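Local coordinates for protein glucose-6-phosphate 1-dehydrogenase (Kluyveromyces lactis, PDB 7E6I) that catalyses the NADP-dependent oxidation of glucose 6-phosphate to 6-phosphogluconolactone, the first step of the oxidative pentose phosphate pathway, at residues M196-G199 / L203-A206; S214-F219 / E473-H478; R353-A356 / F360-I363; E367-I372 / A377-C382; K381-T386 / N391-T396. All coordinates share one frame; numbering follows the deposited sequence.

Overall arrangement
All five contacts lie in the C-terminal domain. Contacts 2, 4 and 5 use strands of its large mixed sheet, where 393-401, 377-385, 367-373, 345-352 and 212-220 follow one another. Contact 4 joins 367-373 to 377-385 and contact 5 joins 377-385 to 393-401, their centres about 17 Å apart. Contact 1 packs on contact 4, about 14 Å away between centres. Contact 3 lies in the loop between 345-352 and 367-373 and touches contact 5. Along the chain, contact 1 closes first. Contact 2 spans from 214 to 478, and contacts 3, 4 and 5 follow in turn within that span. Contact 4 carries residues that, by similarity, bind a second NADP.

Contact 1 of 5, residues M196-G199 / L203-A206; sequences MRFG and LNAA
Met196 meets Leu203 with the far end of its side chain. CG is anti to the backbone N (chi1 -160°), and the chain bends at its last torsion (chi3 48°). This brings the methyl CE of Met196 to 4.2 Å from CD1 of Leu203. The same leucine methyl lies 3.7 Å from the backbone O of Met196, an oxygen that also takes a hydrogen bond from the side chain of Asn200. Arg197 takes part through its backbone. Its O lies 3.2 Å from CB of Asn204, the closest approach of the two segments. Its side chain runs elsewhere, and the guanidinium is held by the backbone oxygens of Leu252 and Met255 in helix 236-254 and just after it. Phe198 follows. Its ring atom CZ stands 3.2 Å above the plane of the Arg197 guanidinium, over the centre. On the Asn204 side, CD1 of Phe198 comes to 3.7 Å from ND2 of Asn204. The ring and the amide are turned 59° from one another, so they are not stacked flat. Gly199 is the first residue to leave the helix. No hydrogen bond crosses the contact, which rests on van der Waals touches between the two short helices. Helix 193-198 gives way to helix 201-204 by a short turn. Both helices lie against one face of the neighbouring sheet: Met196 packs on Ile370 and Ile378, and Leu203 packs on Leu368.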
# COMPACT_ATOMS: atom_id res chain seq x y z
N MET A 196 6.53 -16.80 3.05
CA MET A 196 7.99 -16.82 3.05
C MET A 196 8.55 -17.02 4.45
O MET A 196 9.44 -17.85 4.65
CB MET A 196 8.51 -15.52 2.45
CG MET A 196 9.94 -15.59 1.95
SD MET A 196 10.64 -13.93 1.89
CE MET A 196 10.19 -13.32 3.51
N ARG A 197 8.06 -16.25 5.43
CA ARG A 197 8.65 -16.38 6.76
C ARG A 197 8.04 -17.55 7.54
O ARG A 197 8.78 -18.35 8.11
CB ARG A 197 8.56 -15.06 7.55
CG ARG A 197 7.19 -14.47 7.71
CD ARG A 197 7.16 -13.14 8.52
NE ARG A 197 7.29 -13.38 9.95
CZ ARG A 197 6.50 -12.85 10.89
NH1 ARG A 197 5.49 -12.05 10.55
NH2 ARG A 197 6.72 -13.13 12.18
N PHE A 198 6.71 -17.66 7.57
CA PHE A 198 6.07 -18.71 8.36
C PHE A 198 6.17 -20.09 7.72
O PHE A 198 6.10 -21.10 8.43
CB PHE A 198 4.60 -18.36 8.62
CG PHE A 198 4.40 -17.22 9.58
CD1 PHE A 198 4.89 -17.28 10.87
CD2 PHE A 198 3.74 -16.06 9.18
CE1 PHE A 198 4.72 -16.24 11.74
CE2 PHE A 198 3.55 -15.00 10.06
CZ PHE A 198 4.05 -15.10 11.35
N GLY A 199 6.35 -20.16 6.41
CA GLY A 199 6.43 -21.45 5.78
C GLY A 199 7.82 -22.01 5.63
O GLY A 199 7.98 -23.06 4.99
N LEU A 203 13.88 -19.45 7.96
CA LEU A 203 13.68 -18.07 8.38
C LEU A 203 12.92 -17.98 9.69
O LEU A 203 13.32 -17.22 10.57
CB LEU A 203 12.92 -17.29 7.30
CG LEU A 203 13.62 -17.11 5.96
CD1 LEU A 203 12.72 -16.28 5.05
CD2 LEU A 203 14.98 -16.44 6.14
N ASN A 204 11.88 -18.79 9.86
CA ASN A 204 11.02 -18.63 11.03
C ASN A 204 11.78 -18.92 12.33
O ASN A 204 11.51 -18.29 13.36
CB ASN A 204 9.80 -19.55 10.91
CG ASN A 204 8.74 -19.22 11.93
OD1 ASN A 204 8.33 -20.08 12.70
ND2 ASN A 204 8.33 -17.96 11.99
N ALA A 205 12.71 -19.87 12.31
CA ALA A 205 13.45 -20.20 13.53
C ALA A 205 14.35 -19.07 13.97
O ALA A 205 14.74 -19.03 15.14
CB ALA A 205 14.29 -21.46 13.32
N ALA A 206 14.69 -18.15 13.06
CA ALA A 206 15.62 -17.07 13.32
C ALA A 206 14.92 -15.73 13.49
O ALA A 206 15.58 -14.71 13.70
CB ALA A 206 16.64 -16.96 12.18

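Contact 2 of 5, residues S214-F219 / E473-H478; sequences SVQVVF and EFLADH
Gln216 reaches from its strand to Leu475 on the helix. Its CB points toward the helix, and CG lies anti to the carbonyl carbon (chi1 -77°). From there the chain runs on extended to the amide. CD comes within 4.1 Å of CD2 of Leu475. At the tip, OE1 of Gln216 faces both leucine methyls, 3.4 Å from CD1 and 3.6 Å from CD2 of Leu475. The side chains cross at about a right angle. OE1 also accepts a hydrogen bond from NE of Arg336. With an alanine in place of Leu475, both methyls would be missing, and the Gln216 amide would probably lose its apolar wall and be less firmly placed for Arg336. A water makes the second link, 3.1 Å from OG of Ser214 and 3.0 Å from the backbone O of His478. The His478 ring is itself fixed. Its ND1 donates to the O of Phe474 at 2.6 Å, in the ring plane, its NE2 is hydrogen-bonded to Asp284, and CE1 stands over the centre of the Phe474 ring. Helix 471-476 thus covers strand 212-220 of the mixed sheet, beside Arg336 and Arg349, which by similarity belong to the second NADP site. No direct hydrogen bond crosses this buried contact: Gln216 OE1 is paired with Arg336, Ser214 OG meets His478 O through water, and Leu475 gives methyls.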
# COMPACT_ATOMS: atom_id res chain seq x y z
N SER A 214 18.61 -6.16 13.56
CA SER A 214 18.17 -4.94 12.90
C SER A 214 17.13 -5.27 11.84
O SER A 214 17.35 -6.15 11.00
CB SER A 214 19.37 -4.24 12.26
OG SER A 214 18.95 -3.24 11.37
N VAL A 215 16.02 -4.53 11.88
CA VAL A 215 14.99 -4.59 10.86
C VAL A 215 14.87 -3.21 10.23
O VAL A 215 14.79 -2.20 10.95
CB VAL A 215 13.65 -5.02 11.47
CG1 VAL A 215 12.55 -5.00 10.41
CG2 VAL A 215 13.80 -6.38 12.14
N GLN A 216 14.82 -3.16 8.90
CA GLN A 216 14.70 -1.92 8.14
C GLN A 216 13.65 -2.09 7.05
O GLN A 216 13.68 -3.07 6.30
CB GLN A 216 16.02 -1.56 7.47
CG GLN A 216 17.08 -0.95 8.37
CD GLN A 216 18.31 -0.54 7.58
OE1 GLN A 216 18.32 0.54 6.96
NE2 GLN A 216 19.33 -1.39 7.56
N VAL A 217 12.73 -1.12 6.95
CA VAL A 217 11.85 -0.98 5.79
C VAL A 217 12.23 0.32 5.09
O VAL A 217 12.28 1.37 5.73
CB VAL A 217 10.36 -0.96 6.19
CG1 VAL A 217 9.49 -0.92 4.96
CG2 VAL A 217 10.02 -2.18 7.02
N VAL A 218 12.51 0.26 3.79
CA VAL A 218 13.20 1.32 3.09
C VAL A 218 12.40 1.73 1.86
O VAL A 218 12.01 0.87 1.05
CB VAL A 218 14.62 0.89 2.67
CG1 VAL A 218 15.27 1.99 1.87
CG2 VAL A 218 15.46 0.53 3.91
N PHE A 219 12.17 3.04 1.71
CA PHE A 219 11.43 3.61 0.59
C PHE A 219 12.26 4.75 0.02
O PHE A 219 12.60 5.70 0.74
CB PHE A 219 10.06 4.12 1.03
CG PHE A 219 9.29 4.91 -0.02
CD1 PHE A 219 9.54 6.25 -0.22
CD2 PHE A 219 8.26 4.31 -0.73
CE1 PHE A 219 8.80 6.99 -1.16
CE2 PHE A 219 7.53 5.04 -1.66
CZ PHE A 219 7.80 6.38 -1.87
N GLU A 473 24.96 6.96 10.40
CA GLU A 473 25.13 6.98 11.85
C GLU A 473 23.85 6.54 12.55
O GLU A 473 23.89 5.76 13.51
CB GLU A 473 25.51 8.41 12.28
CG GLU A 473 26.73 8.58 13.16
CD GLU A 473 27.22 10.06 13.22
OE1 GLU A 473 28.10 10.46 12.41
OE2 GLU A 473 26.70 10.84 14.06
N PHE A 474 22.70 7.06 12.09
CA PHE A 474 21.41 6.65 12.64
C PHE A 474 21.22 5.13 12.54
O PHE A 474 20.78 4.49 13.50
CB PHE A 474 20.29 7.40 11.90
CG PHE A 474 18.91 7.25 12.51
CD1 PHE A 474 18.47 8.13 13.50
CD2 PHE A 474 18.03 6.28 12.05
CE1 PHE A 474 17.20 8.01 14.05
CE2 PHE A 474 16.75 6.15 12.60
CZ PHE A 474 16.34 7.02 13.59
N LEU A 475 21.58 4.54 11.40
CA LEU A 475 21.41 3.10 11.24
C LEU A 475 22.33 2.33 12.18
O LEU A 475 21.91 1.39 12.85
CB LEU A 475 21.65 2.69 9.78
CG LEU A 475 20.64 3.34 8.81
CD1 LEU A 475 20.82 2.86 7.37
CD2 LEU A 475 19.22 3.12 9.29
N ALA A 476 23.60 2.74 12.26
CA ALA A 476 24.52 2.07 13.17
C ALA A 476 24.11 2.24 14.62
O ALA A 476 24.40 1.38 15.45
CB ALA A 476 25.94 2.57 12.94
N ASP A 477 23.40 3.32 14.93
CA ASP A 477 22.81 3.50 16.24
C ASP A 477 21.61 2.59 16.47
O ASP A 477 21.15 2.47 17.61
CB ASP A 477 22.35 4.94 16.39
CG ASP A 477 22.82 5.57 17.65
OD1 ASP A 477 22.69 4.94 18.72
OD2 ASP A 477 23.31 6.72 17.55
N HIS A 478 21.06 1.99 15.42
CA HIS A 478 19.90 1.11 15.54
C HIS A 478 20.26 -0.32 15.19
O HIS A 478 19.47 -1.06 14.59
CB HIS A 478 18.75 1.62 14.69
CG HIS A 478 18.14 2.86 15.22
ND1 HIS A 478 18.77 4.09 15.15
CD2 HIS A 478 16.98 3.08 15.89
CE1 HIS A 478 18.02 5.01 15.72
NE2 HIS A 478 16.93 4.41 16.19
O HOH W 1 17.10 -1.16 12.68

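Contact 3 of 5, residues R353-A356 / F360-I363; sequences RRVA and FTDI
Arg354 and Ile363 meet obliquely, with the methyl CG2 of Ile363 over one face of the guanidinium. CG2 is 3.4 Å from NH1 of Arg354. The arginine folds twice. The bend at chi2 (-89°) sets CD of Arg354 3.0 Å from the backbone O of Ile363, and the bend at chi3 (74°) turns the guanidinium to the methyl. NH1 is held by a hydrogen bond to the O of Pro364, just beyond the segment. A serine in place of Arg354 would probably leave the Pro364 oxygen without this donor and the Ile363 methyl without its cover on that side. Val355 and Thr361 cross at about a right angle, CB of Val355 lying 3.5 Å from CG2 of Thr361. This methyl lies anti to the carbonyl carbon, leaving OG1 between the backbone N and the carbonyl carbon (chi1 63°). OG1 bonds to the O of Gly358 and accepts a hydrogen bond from a water 2.7 Å from OG1 of Thr361. The same water donates to the O of Ala356 and so ties the two segments. Asp362 is the centre of an inverse gamma turn, closed by a weak bond from Ile363 N to Thr361 O. The whole is an irregular surface loop joining the antiparallel neighbour strands 345-352 and 367-373.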
# COMPACT_ATOMS: atom_id res chain seq x y z
N ARG A 353 22.07 -11.73 13.98
CA ARG A 353 23.11 -11.61 15.00
C ARG A 353 24.28 -12.54 14.70
O ARG A 353 24.13 -13.57 14.05
CB ARG A 353 22.57 -11.95 16.38
CG ARG A 353 21.73 -10.89 16.97
CD ARG A 353 21.34 -11.26 18.38
NE ARG A 353 20.16 -10.50 18.79
CZ ARG A 353 20.18 -9.24 19.21
NH1 ARG A 353 21.34 -8.58 19.31
NH2 ARG A 353 19.03 -8.64 19.53
N ARG A 354 25.45 -12.16 15.20
CA ARG A 354 26.61 -13.03 15.25
C ARG A 354 26.83 -13.50 16.69
O ARG A 354 26.48 -12.81 17.65
CB ARG A 354 27.86 -12.30 14.74
CG ARG A 354 28.07 -12.44 13.23
CD ARG A 354 28.92 -13.70 12.82
NE ARG A 354 28.19 -14.98 12.94
CZ ARG A 354 27.49 -15.55 11.95
NH1 ARG A 354 27.39 -14.99 10.75
NH2 ARG A 354 26.86 -16.69 12.17
N VAL A 355 27.40 -14.70 16.84
CA VAL A 355 27.95 -15.11 18.12
C VAL A 355 29.19 -14.26 18.41
O VAL A 355 29.88 -13.81 17.49
CB VAL A 355 28.29 -16.61 18.11
CG1 VAL A 355 27.68 -17.32 19.31
CG2 VAL A 355 27.79 -17.20 16.80
N ALA A 356 29.46 -14.02 19.69
CA ALA A 356 30.53 -13.08 20.03
C ALA A 356 31.91 -13.72 20.02
O ALA A 356 32.91 -13.03 19.78
CB ALA A 356 30.26 -12.44 21.39
N PHE A 360 33.41 -19.93 14.46
CA PHE A 360 32.90 -19.41 13.20
C PHE A 360 32.20 -18.10 13.46
O PHE A 360 31.03 -17.92 13.10
CB PHE A 360 32.02 -20.46 12.52
CG PHE A 360 32.74 -21.76 12.34
CD1 PHE A 360 33.58 -21.96 11.26
CD2 PHE A 360 32.62 -22.77 13.28
CE1 PHE A 360 34.27 -23.16 11.11
CE2 PHE A 360 33.31 -23.96 13.13
CZ PHE A 360 34.14 -24.15 12.04
N THR A 361 32.93 -17.16 14.10
CA THR A 361 32.41 -15.84 14.41
C THR A 361 33.25 -14.72 13.82
O THR A 361 32.80 -13.57 13.81
CB THR A 361 32.30 -15.65 15.94
OG1 THR A 361 33.60 -15.72 16.53
CG2 THR A 361 31.41 -16.72 16.56
N ASP A 362 34.44 -15.01 13.31
CA ASP A 362 35.28 -14.06 12.60
C ASP A 362 34.73 -13.84 11.20
O ASP A 362 35.49 -13.86 10.22
CB ASP A 362 36.71 -14.61 12.53
CG ASP A 362 36.77 -15.98 11.85
OD1 ASP A 362 35.81 -16.76 12.04
OD2 ASP A 362 37.77 -16.28 11.15
N ILE A 363 33.43 -13.60 11.10
CA ILE A 363 32.66 -13.83 9.89
C ILE A 363 31.53 -12.82 9.87
O ILE A 363 30.98 -12.50 10.93
CB ILE A 363 32.16 -15.29 9.86
CG1 ILE A 363 32.89 -16.09 8.79
CG2 ILE A 363 30.65 -15.44 9.77
CD1 ILE A 363 34.17 -16.70 9.33
O HOH W 2 34.50 -13.27 17.13

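Contact 4 of 5, residues E367-I372 / A377-C382; sequences ELVIRI and AIYLKC
Glu367 and Lys381 stand near the open end of a beta hairpin formed by strands 367-373 and 377-385, whose short segments run at 168°. Backbone hydrogen bonds join them. Val369 and Tyr379 form a hydrogen-bonded pair, with Val369 N to Tyr379 O at 2.9 Å and Tyr379 N to Val369 O at 2.8 Å. Nearer the turn, Arg371 N donates to Ala377 O, and Ala377 N gives a longer bond back to Arg371 O. Apolar contacts line the face of Leu368, Ile370, Ile378 and Leu380. CD1 of Leu368 lies 3.6 Å from CG2 of Ile378 and 4.0 Å from CG of Leu380. On the other face, Val369 holds CG1 anti to the backbone N (chi1 171°), which brings it to the edge of the Tyr379 ring, 4.1 Å from CD2. This face also holds Arg371, which with Tyr379, Leu380 and Lys381 belongs by similarity to the second NADP site. Glu367 OE2 makes a salt bridge with Arg349 and is also hydrogen-bonded to the Tyr480 hydroxyl, and Arg371 makes a salt bridge with Glu347. Lys381 NZ stays 4.3 Å from Glu367 OE1, beyond a salt bridge, with a water between them.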
# COMPACT_ATOMS: atom_id res chain seq x y z
N GLU A 367 22.37 -11.72 6.48
CA GLU A 367 21.56 -10.58 6.11
C GLU A 367 20.55 -11.07 5.09
O GLU A 367 20.87 -11.91 4.26
CB GLU A 367 22.44 -9.46 5.55
CG GLU A 367 21.95 -8.08 5.82
CD GLU A 367 23.05 -7.02 5.71
OE1 GLU A 367 24.10 -7.10 6.42
OE2 GLU A 367 22.86 -6.10 4.89
N LEU A 368 19.33 -10.55 5.19
CA LEU A 368 18.27 -10.90 4.26
C LEU A 368 17.71 -9.61 3.70
O LEU A 368 17.32 -8.72 4.47
CB LEU A 368 17.16 -11.70 4.95
CG LEU A 368 15.86 -11.88 4.15
CD1 LEU A 368 16.13 -12.74 2.94
CD2 LEU A 368 14.74 -12.49 5.02
N VAL A 369 17.65 -9.51 2.38
CA VAL A 369 17.09 -8.36 1.68
C VAL A 369 15.94 -8.85 0.81
O VAL A 369 16.10 -9.79 0.03
CB VAL A 369 18.14 -7.63 0.84
CG1 VAL A 369 17.47 -6.58 -0.05
CG2 VAL A 369 19.20 -6.99 1.73
N ILE A 370 14.78 -8.22 0.94
CA ILE A 370 13.61 -8.50 0.12
C ILE A 370 13.31 -7.24 -0.67
O ILE A 370 12.89 -6.23 -0.09
CB ILE A 370 12.41 -8.92 0.98
CG1 ILE A 370 12.79 -10.10 1.88
CG2 ILE A 370 11.20 -9.26 0.11
CD1 ILE A 370 11.87 -10.27 3.03
N ARG A 371 13.54 -7.26 -1.99
CA ARG A 371 13.19 -6.12 -2.83
C ARG A 371 11.74 -6.24 -3.27
O ARG A 371 11.37 -7.19 -3.96
CB ARG A 371 14.08 -5.98 -4.06
CG ARG A 371 14.00 -4.54 -4.62
CD ARG A 371 15.09 -4.22 -5.60
NE ARG A 371 16.09 -3.35 -5.00
CZ ARG A 371 17.34 -3.26 -5.46
NH1 ARG A 371 17.69 -3.99 -6.52
NH2 ARG A 371 18.23 -2.46 -4.88
N ILE A 372 10.92 -5.26 -2.88
CA ILE A 372 9.54 -5.26 -3.33
C ILE A 372 9.43 -4.67 -4.72
O ILE A 372 8.67 -5.17 -5.56
CB ILE A 372 8.68 -4.50 -2.31
CG1 ILE A 372 8.54 -5.35 -1.05
CG2 ILE A 372 7.33 -4.10 -2.93
CD1 ILE A 372 8.75 -4.57 0.18
N ALA A 377 12.82 -9.49 -5.76
CA ALA A 377 13.90 -10.43 -5.53
C ALA A 377 14.09 -10.64 -4.03
O ALA A 377 13.65 -9.83 -3.21
CB ALA A 377 15.20 -9.96 -6.16
N ILE A 378 14.76 -11.74 -3.70
CA ILE A 378 15.21 -12.01 -2.34
C ILE A 378 16.70 -12.34 -2.40
O ILE A 378 17.13 -13.13 -3.24
CB ILE A 378 14.41 -13.16 -1.70
CG1 ILE A 378 12.96 -12.72 -1.50
CG2 ILE A 378 15.04 -13.58 -0.39
CD1 ILE A 378 12.00 -13.86 -1.40
N TYR A 379 17.49 -11.72 -1.52
CA TYR A 379 18.92 -11.95 -1.45
C TYR A 379 19.31 -12.35 -0.03
O TYR A 379 18.81 -11.76 0.94
CB TYR A 379 19.73 -10.71 -1.85
CG TYR A 379 19.31 -10.10 -3.16
CD1 TYR A 379 19.70 -10.67 -4.36
CD2 TYR A 379 18.51 -8.97 -3.20
CE1 TYR A 379 19.32 -10.13 -5.57
CE2 TYR A 379 18.11 -8.43 -4.40
CZ TYR A 379 18.52 -9.01 -5.59
OH TYR A 379 18.15 -8.49 -6.81
N LEU A 380 20.19 -13.33 0.09
CA LEU A 380 20.69 -13.78 1.38
C LEU A 380 22.21 -13.69 1.37
O LEU A 380 22.87 -14.29 0.51
CB LEU A 380 20.26 -15.21 1.69
CG LEU A 380 18.76 -15.50 1.85
CD1 LEU A 380 18.15 -15.71 0.50
CD2 LEU A 380 18.51 -16.75 2.71
N LYS A 381 22.75 -12.94 2.31
CA LYS A 381 24.19 -12.92 2.52
C LYS A 381 24.55 -14.14 3.36
O LYS A 381 24.05 -14.29 4.49
CB LYS A 381 24.58 -11.62 3.20
CG LYS A 381 26.07 -11.38 3.25
CD LYS A 381 26.36 -9.93 3.45
CE LYS A 381 27.75 -9.73 3.94
NZ LYS A 381 27.78 -8.53 4.80
N CYS A 382 25.38 -15.02 2.82
CA CYS A 382 25.70 -16.28 3.47
C CYS A 382 27.21 -16.44 3.58
O CYS A 382 28.00 -15.68 3.01
CB CYS A 382 25.11 -17.48 2.73
SG CYS A 382 23.31 -17.46 2.60
O HOH W 3 27.03 -8.37 7.19

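Contact 5 of 5, residues K381-T386 / N391-T396; sequences KCNAKT and NENQTT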
# COMPACT_ATOMS: atom_id res chain seq x y z
N LYS A 381 22.75 -12.94 2.31
CA LYS A 381 24.19 -12.92 2.52
C LYS A 381 24.55 -14.14 3.36
O LYS A 381 24.05 -14.29 4.49
CB LYS A 381 24.58 -11.62 3.20
CG LYS A 381 26.07 -11.38 3.25
CD LYS A 381 26.36 -9.93 3.45
CE LYS A 381 27.75 -9.73 3.94
NZ LYS A 381 27.78 -8.53 4.80
N CYS A 382 25.38 -15.02 2.82
CA CYS A 382 25.70 -16.28 3.47
C CYS A 382 27.21 -16.44 3.58
O CYS A 382 28.00 -15.68 3.01
CB CYS A 382 25.11 -17.48 2.73
SG CYS A 382 23.31 -17.46 2.60
N ASN A 383 27.60 -17.47 4.33
CA ASN A 383 28.99 -17.77 4.61
C ASN A 383 29.27 -19.20 4.21
O ASN A 383 28.41 -20.07 4.30
CB ASN A 383 29.30 -17.56 6.09
CG ASN A 383 29.32 -16.11 6.46
OD1 ASN A 383 30.03 -15.32 5.82
ND2 ASN A 383 28.53 -15.72 7.46
N ALA A 384 30.49 -19.43 3.75
CA ALA A 384 30.84 -20.76 3.29
C ALA A 384 32.35 -20.87 3.26
O ALA A 384 33.05 -19.88 3.06
CB ALA A 384 30.24 -21.07 1.91
N LYS A 385 32.83 -22.09 3.47
CA LYS A 385 34.24 -22.36 3.32
C LYS A 385 34.69 -22.13 1.87
O LYS A 385 34.00 -22.50 0.92
CB LYS A 385 34.54 -23.79 3.75
CG LYS A 385 36.00 -24.04 4.09
CD LYS A 385 36.32 -25.52 4.09
CE LYS A 385 36.59 -26.02 2.67
NZ LYS A 385 38.03 -26.02 2.37
N THR A 386 35.84 -21.50 1.72
CA THR A 386 36.48 -21.42 0.41
C THR A 386 36.74 -22.81 -0.14
O THR A 386 37.33 -23.65 0.55
CB THR A 386 37.78 -20.65 0.51
OG1 THR A 386 37.57 -19.44 1.24
CG2 THR A 386 38.28 -20.31 -0.89
N ASN A 391 41.27 -22.83 3.80
CA ASN A 391 40.33 -22.94 4.91
C ASN A 391 39.95 -21.57 5.46
O ASN A 391 40.18 -21.27 6.63
CB ASN A 391 40.92 -23.80 6.02
CG ASN A 391 39.85 -24.42 6.86
OD1 ASN A 391 39.18 -25.36 6.43
ND2 ASN A 391 39.66 -23.89 8.06
N GLU A 392 39.39 -20.73 4.61
CA GLU A 392 38.92 -19.42 5.01
C GLU A 392 37.45 -19.28 4.65
O GLU A 392 36.91 -20.06 3.86
CB GLU A 392 39.74 -18.30 4.35
CG GLU A 392 41.26 -18.39 4.58
CD GLU A 392 41.67 -17.99 5.99
OE1 GLU A 392 40.78 -17.56 6.77
OE2 GLU A 392 42.87 -18.13 6.33
N ASN A 393 36.81 -18.29 5.24
CA ASN A 393 35.43 -18.00 4.91
C ASN A 393 35.39 -17.10 3.68
O ASN A 393 36.21 -16.20 3.53
CB ASN A 393 34.71 -17.31 6.06
CG ASN A 393 33.26 -17.00 5.73
OD1 ASN A 393 32.43 -17.89 5.68
ND2 ASN A 393 32.94 -15.73 5.53
N GLN A 394 34.43 -17.34 2.82
CA GLN A 394 34.04 -16.32 1.88
C GLN A 394 32.54 -16.14 1.96
O GLN A 394 31.79 -17.10 2.19
CB GLN A 394 34.48 -16.66 0.48
CG GLN A 394 34.11 -18.07 0.04
CD GLN A 394 34.52 -18.31 -1.41
OE1 GLN A 394 35.56 -17.88 -1.83
NE2 GLN A 394 33.68 -18.94 -2.16
N THR A 395 32.12 -14.90 1.81
CA THR A 395 30.72 -14.57 1.91
C THR A 395 30.11 -14.63 0.53
O THR A 395 30.69 -14.19 -0.45
CB THR A 395 30.55 -13.19 2.54
OG1 THR A 395 30.70 -12.20 1.53
CG2 THR A 395 31.63 -12.99 3.55
N THR A 396 28.93 -15.23 0.48
CA THR A 396 28.25 -15.56 -0.75
C THR A 396 26.90 -14.86 -0.74
O THR A 396 26.20 -14.89 0.28
CB THR A 396 28.06 -17.07 -0.84
OG1 THR A 396 29.35 -17.69 -0.93
CG2 THR A 396 27.21 -17.43 -2.05
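The backbone O of Glu392 takes two hydrogen bonds from Thr386. The backbone N of Thr386 donates at 2.8 Å, almost in line with the C=O. OG1 of Thr386 donates at the same distance, but from 66° above the carbonyl plane. OG1 is put there by lying beside its own backbone N, anti to the carbonyl carbon (chi1 -48°). CG2 of Thr386 meets OE1 of Gln394 at 3.8 Å. Along the strands, Cys382 and Thr396 form a hydrogen-bonded pair, with Cys382 N to Thr396 O and Thr396 N to Cys382 O both at 2.7 Å. Ala384 and Gln394 form the next such pair. Diagonally across the strands, ND2 of Asn393 donates to OD1 of Asn383 at 3.0 Å, out of the plane of that carbonyl, and the amide planes are 62° apart. The Asn393 OD1 adds a weak bond to Ala384 N, which already bonds to Gln394 O. At the turn, Lys385 NZ donates to Thr386 O, and also to the oxygens of Gly388 and Ala390, so it ties the hairpin bend together. This hairpin forms the outer edge of the mixed sheet within this chain, with strand 393-401 outermost. The loop before strand 367-373 lies against it, where Ile363 packs on Asn383 and Asn393 and Pro364 O accepts from Asn383 ND2.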